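Local atomic coordinates of lovastatin nonaketide synthase, polyketide synthase component (Aspergillus terreus, PDB entry 7CPX), a protein that builds the nonaketide backbone of lovastatin by iterative condensation of malonyl units with reduction and methylation of the growing chain, as a homodimer that binds LovC. Residues 1705-1714 / 2251-2260. The protein carries 2 engineered substitutions. Residues are numbered along the deposited sequence; the frame is centred on the assembly and turned at random.
Sequences LTEETFEATK and LNNMELPMME
Phe1710 reaches from helix 1705-1714 into the turn that leads to helix 2256-2260, a worked example of one aromatic ring filling the junction between two parts of a megasynthase chain. Its CB lies beside CD1 of Leu2256. CG, anti to the backbone N (chi1 166°), carries the ring across to residues 2254-2256. Along one side, CD1 and CE1 run beneath Met2259, whose CG sits over the ring face, 3.8 Å from the centroid, in a CH-pi contact. CE1 also meets Leu2251 CD2 at the ring edge, 3.5 Å away. On the other side, CD2 packs on Leu2256 CB and CE2 approaches the backbone between Glu2255 and Leu2256 obliquely. At the tip, CZ touches Met2254 CB at 3.6 Å. The sulfurs of Met2254 and Met2259 both stand oblique to the ring, giving two Met-aromatic contacts.

Two neighbours extend the contact. Leu1705 CB meets Leu2256 CD1 at 3.5 Å, while its CD1 crosses toward Met2259 CE. One turn beyond Phe1710, the extended chain of Lys1714 lies along the carbonyl oxygens of Leu2251 and Asn2252, and its NZ points at Met2254 O, modelled too close for the bond to be more than doubtful. The same NZ makes a salt bridge with Glu1711 OE1 (3.0 Å), its hydrogen-bond geometry weak. Helix 1735-1750 packs against Leu2251, and Asn2306 of helix 2305-2323 touches both Met2254 and Met2259. Leucine methyls, methionine side chains and backbone atoms thus line the ring, while the lysine, paired with a carboxylate of its own helix, probably brings its charge to a backbone carbonyl of the ketoreductase region.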
loop_
_atom_site.group_PDB
_atom_site.type_symbol
_atom_site.label_atom_id
_atom_site.label_comp_id
_atom_site.label_asym_id
_atom_site.label_seq_id
_atom_site.Cartn_x
_atom_site.Cartn_y
_atom_site.Cartn_z
ATOM N N LEU A 1705 -43.725 25.565 -66.969
ATOM C CA LEU A 1705 -44.319 24.272 -66.644
ATOM C C LEU A 1705 -45.838 24.332 -66.589
ATOM O O LEU A 1705 -46.495 23.302 -66.776
ATOM C CB LEU A 1705 -43.787 23.759 -65.307
ATOM C CG LEU A 1705 -42.284 23.503 -65.237
ATOM C CD1 LEU A 1705 -41.860 23.185 -63.815
ATOM C CD2 LEU A 1705 -41.872 22.378 -66.176
ATOM N N THR A 1706 -46.410 25.511 -66.343
ATOM C CA THR A 1706 -47.857 25.645 -66.253
ATOM C C THR A 1706 -48.555 25.401 -67.583
ATOM O O THR A 1706 -49.786 25.285 -67.604
ATOM C CB THR A 1706 -48.222 27.035 -65.729
ATOM O OG1 THR A 1706 -47.575 28.035 -66.526
ATOM C CG2 THR A 1706 -47.791 27.185 -64.277
ATOM N N GLU A 1707 -47.809 25.320 -68.686
ATOM C CA GLU A 1707 -48.375 25.089 -70.009
ATOM C C GLU A 1707 -48.396 23.611 -70.382
ATOM O O GLU A 1707 -48.271 23.273 -71.567
ATOM C CB GLU A 1707 -47.596 25.886 -71.056
ATOM C CG GLU A 1707 -47.266 27.312 -70.640
ATOM C CD GLU A 1707 -48.501 28.133 -70.326
ATOM O OE1 GLU A 1707 -49.614 27.709 -70.703
ATOM O OE2 GLU A 1707 -48.359 29.205 -69.699
ATOM N N GLU A 1708 -48.539 22.723 -69.399
ATOM C CA GLU A 1708 -48.508 21.277 -69.606
ATOM C C GLU A 1708 -47.149 20.798 -70.098
ATOM O O GLU A 1708 -47.018 19.663 -70.568
ATOM C CB GLU A 1708 -49.605 20.827 -70.579
ATOM C CG GLU A 1708 -51.014 21.086 -70.077
ATOM C CD GLU A 1708 -52.071 20.582 -71.039
ATOM O OE1 GLU A 1708 -51.706 20.134 -72.145
ATOM O OE2 GLU A 1708 -53.269 20.632 -70.687
ATOM N N THR A 1709 -46.128 21.652 -70.003
ATOM C CA THR A 1709 -44.785 21.240 -70.394
ATOM C C THR A 1709 -44.280 20.103 -69.516
ATOM O O THR A 1709 -43.419 19.327 -69.938
ATOM C CB THR A 1709 -43.832 22.432 -70.320
ATOM O OG1 THR A 1709 -44.407 23.549 -71.011
ATOM C CG2 THR A 1709 -42.499 22.088 -70.952
ATOM N N PHE A 1710 -44.805 19.990 -68.296
ATOM C CA PHE A 1710 -44.421 18.906 -67.398
ATOM C C PHE A 1710 -45.039 17.578 -67.828
ATOM O O PHE A 1710 -44.366 16.538 -67.816
ATOM C CB PHE A 1710 -44.829 19.277 -65.971
ATOM C CG PHE A 1710 -44.791 18.136 -65.003
ATOM C CD1 PHE A 1710 -43.587 17.585 -64.602
ATOM C CD2 PHE A 1710 -45.963 17.632 -64.470
ATOM C CE1 PHE A 1710 -43.558 16.541 -63.701
ATOM C CE2 PHE A 1710 -45.937 16.594 -63.569
ATOM C CZ PHE A 1710 -44.735 16.047 -63.184
ATOM N N GLU A 1711 -46.309 17.594 -68.236
ATOM C CA GLU A 1711 -46.902 16.397 -68.823
ATOM C C GLU A 1711 -46.206 16.042 -70.130
ATOM O O GLU A 1711 -46.023 14.862 -70.454
ATOM C CB GLU A 1711 -48.398 16.610 -69.052
ATOM C CG GLU A 1711 -49.159 17.060 -67.814
ATOM C CD GLU A 1711 -49.086 16.053 -66.684
ATOM O OE1 GLU A 1711 -48.716 14.889 -66.945
ATOM O OE2 GLU A 1711 -49.400 16.425 -65.534
ATOM N N ALA A 1712 -45.809 17.060 -70.895
ATOM C CA ALA A 1712 -45.041 16.816 -72.108
ATOM C C ALA A 1712 -43.704 16.165 -71.781
ATOM O O ALA A 1712 -43.225 15.304 -72.524
ATOM C CB ALA A 1712 -44.830 18.127 -72.861
ATOM N N THR A 1713 -43.081 16.573 -70.674
ATOM C CA THR A 1713 -41.844 15.932 -70.241
ATOM C C THR A 1713 -42.088 14.478 -69.859
ATOM O O THR A 1713 -41.272 13.602 -70.166
ATOM C CB THR A 1713 -41.241 16.699 -69.064
ATOM O OG1 THR A 1713 -41.056 18.073 -69.430
ATOM C CG2 THR A 1713 -39.901 16.102 -68.669
ATOM N N LYS A 1714 -43.196 14.207 -69.167
ATOM C CA LYS A 1714 -43.561 12.822 -68.879
ATOM C C LYS A 1714 -43.656 12.013 -70.166
ATOM O O LYS A 1714 -43.127 10.899 -70.262
ATOM C CB LYS A 1714 -44.895 12.758 -68.140
ATOM C CG LYS A 1714 -44.900 13.297 -66.733
ATOM C CD LYS A 1714 -46.186 12.873 -66.044
ATOM C CE LYS A 1714 -46.632 13.876 -65.010
ATOM N NZ LYS A 1714 -47.948 13.514 -64.418
ATOM N N LEU A 2251 -41.617 11.087 -61.847
ATOM C CA LEU A 2251 -42.124 12.082 -62.786
ATOM C C LEU A 2251 -43.325 11.551 -63.556
ATOM O O LEU A 2251 -44.316 12.266 -63.743
ATOM C CB LEU A 2251 -41.019 12.505 -63.751
ATOM C CG LEU A 2251 -39.974 13.473 -63.195
ATOM C CD1 LEU A 2251 -38.826 13.604 -64.167
ATOM C CD2 LEU A 2251 -40.585 14.834 -62.924
ATOM N N ASN A 2252 -43.257 10.300 -64.011
ATOM C CA ASN A 2252 -44.404 9.710 -64.691
ATOM C C ASN A 2252 -45.627 9.702 -63.785
ATOM O O ASN A 2252 -46.753 9.928 -64.244
ATOM C CB ASN A 2252 -44.065 8.295 -65.160
ATOM C CG ASN A 2252 -43.583 7.405 -64.031
ATOM O OD1 ASN A 2252 -43.914 7.623 -62.867
ATOM N ND2 ASN A 2252 -42.792 6.394 -64.373
ATOM N N ASN A 2253 -45.426 9.447 -62.492
ATOM C CA ASN A 2253 -46.498 9.495 -61.508
ATOM C C ASN A 2253 -46.604 10.842 -60.806
ATOM O O ASN A 2253 -47.552 11.049 -60.042
ATOM C CB ASN A 2253 -46.300 8.395 -60.459
ATOM C CG ASN A 2253 -46.323 7.006 -61.061
ATOM O OD1 ASN A 2253 -47.379 6.381 -61.172
ATOM N ND2 ASN A 2253 -45.155 6.512 -61.454
ATOM N N MET A 2254 -45.665 11.752 -61.043
ATOM C CA MET A 2254 -45.696 13.064 -60.418
ATOM C C MET A 2254 -46.733 13.951 -61.102
ATOM O O MET A 2254 -47.177 13.684 -62.222
ATOM C CB MET A 2254 -44.312 13.713 -60.481
ATOM C CG MET A 2254 -44.173 15.017 -59.708
ATOM S SD MET A 2254 -42.546 15.775 -59.893
ATOM C CE MET A 2254 -41.459 14.444 -59.388
ATOM N N GLU A 2255 -47.128 15.011 -60.404
ATOM C CA GLU A 2255 -48.081 15.982 -60.915
ATOM C C GLU A 2255 -47.478 17.379 -60.847
ATOM O O GLU A 2255 -46.698 17.692 -59.943
ATOM C CB GLU A 2255 -49.392 15.941 -60.127
ATOM C CG GLU A 2255 -50.034 14.567 -60.069
ATOM C CD GLU A 2255 -51.318 14.560 -59.263
ATOM O OE1 GLU A 2255 -51.690 15.625 -58.728
ATOM O OE2 GLU A 2255 -51.954 13.490 -59.163
ATOM N N LEU A 2256 -47.847 18.212 -61.815
ATOM C CA LEU A 2256 -47.323 19.575 -61.868
ATOM C C LEU A 2256 -47.525 20.341 -60.570
ATOM O O LEU A 2256 -46.623 21.110 -60.192
ATOM C CB LEU A 2256 -47.970 20.327 -63.040
ATOM C CG LEU A 2256 -47.618 21.811 -63.160
ATOM C CD1 LEU A 2256 -46.124 21.996 -63.357
ATOM C CD2 LEU A 2256 -48.391 22.449 -64.300
ATOM N N PRO A 2257 -48.655 20.223 -59.870
ATOM C CA PRO A 2257 -48.759 20.875 -58.557
ATOM C C PRO A 2257 -47.634 20.495 -57.614
ATOM O O PRO A 2257 -47.142 21.353 -56.878
ATOM C CB PRO A 2257 -50.124 20.397 -58.046
ATOM C CG PRO A 2257 -50.914 20.152 -59.277
ATOM C CD PRO A 2257 -49.938 19.639 -60.298
ATOM N N MET A 2258 -47.200 19.232 -57.622
ATOM C CA MET A 2258 -46.054 18.842 -56.807
ATOM C C MET A 2258 -44.786 19.546 -57.275
ATOM O O MET A 2258 -43.967 19.990 -56.456
ATOM C CB MET A 2258 -45.870 17.326 -56.857
ATOM C CG MET A 2258 -47.052 16.540 -56.317
ATOM S SD MET A 2258 -46.978 14.794 -56.759
ATOM C CE MET A 2258 -48.352 14.138 -55.818
ATOM N N MET A 2259 -44.599 19.644 -58.594
ATOM C CA MET A 2259 -43.441 20.349 -59.128
ATOM C C MET A 2259 -43.399 21.779 -58.614
ATOM O O MET A 2259 -42.364 22.245 -58.128
ATOM C CB MET A 2259 -43.468 20.324 -60.656
ATOM C CG MET A 2259 -43.003 19.011 -61.263
ATOM S SD MET A 2259 -41.259 18.661 -60.957
ATOM C CE MET A 2259 -40.470 19.994 -61.855
ATOM N N GLU A 2260 -44.524 22.489 -58.706
ATOM C CA GLU A 2260 -44.571 23.855 -58.197
ATOM C C GLU A 2260 -44.355 23.887 -56.690
ATOM O O GLU A 2260 -43.623 24.740 -56.178
ATOM C CB GLU A 2260 -45.904 24.505 -58.559
ATOM C CG GLU A 2260 -46.094 24.725 -60.048
ATOM C CD GLU A 2260 -47.421 25.379 -60.375
ATOM O OE1 GLU A 2260 -48.283 25.462 -59.475
ATOM O OE2 GLU A 2260 -47.602 25.811 -61.532
#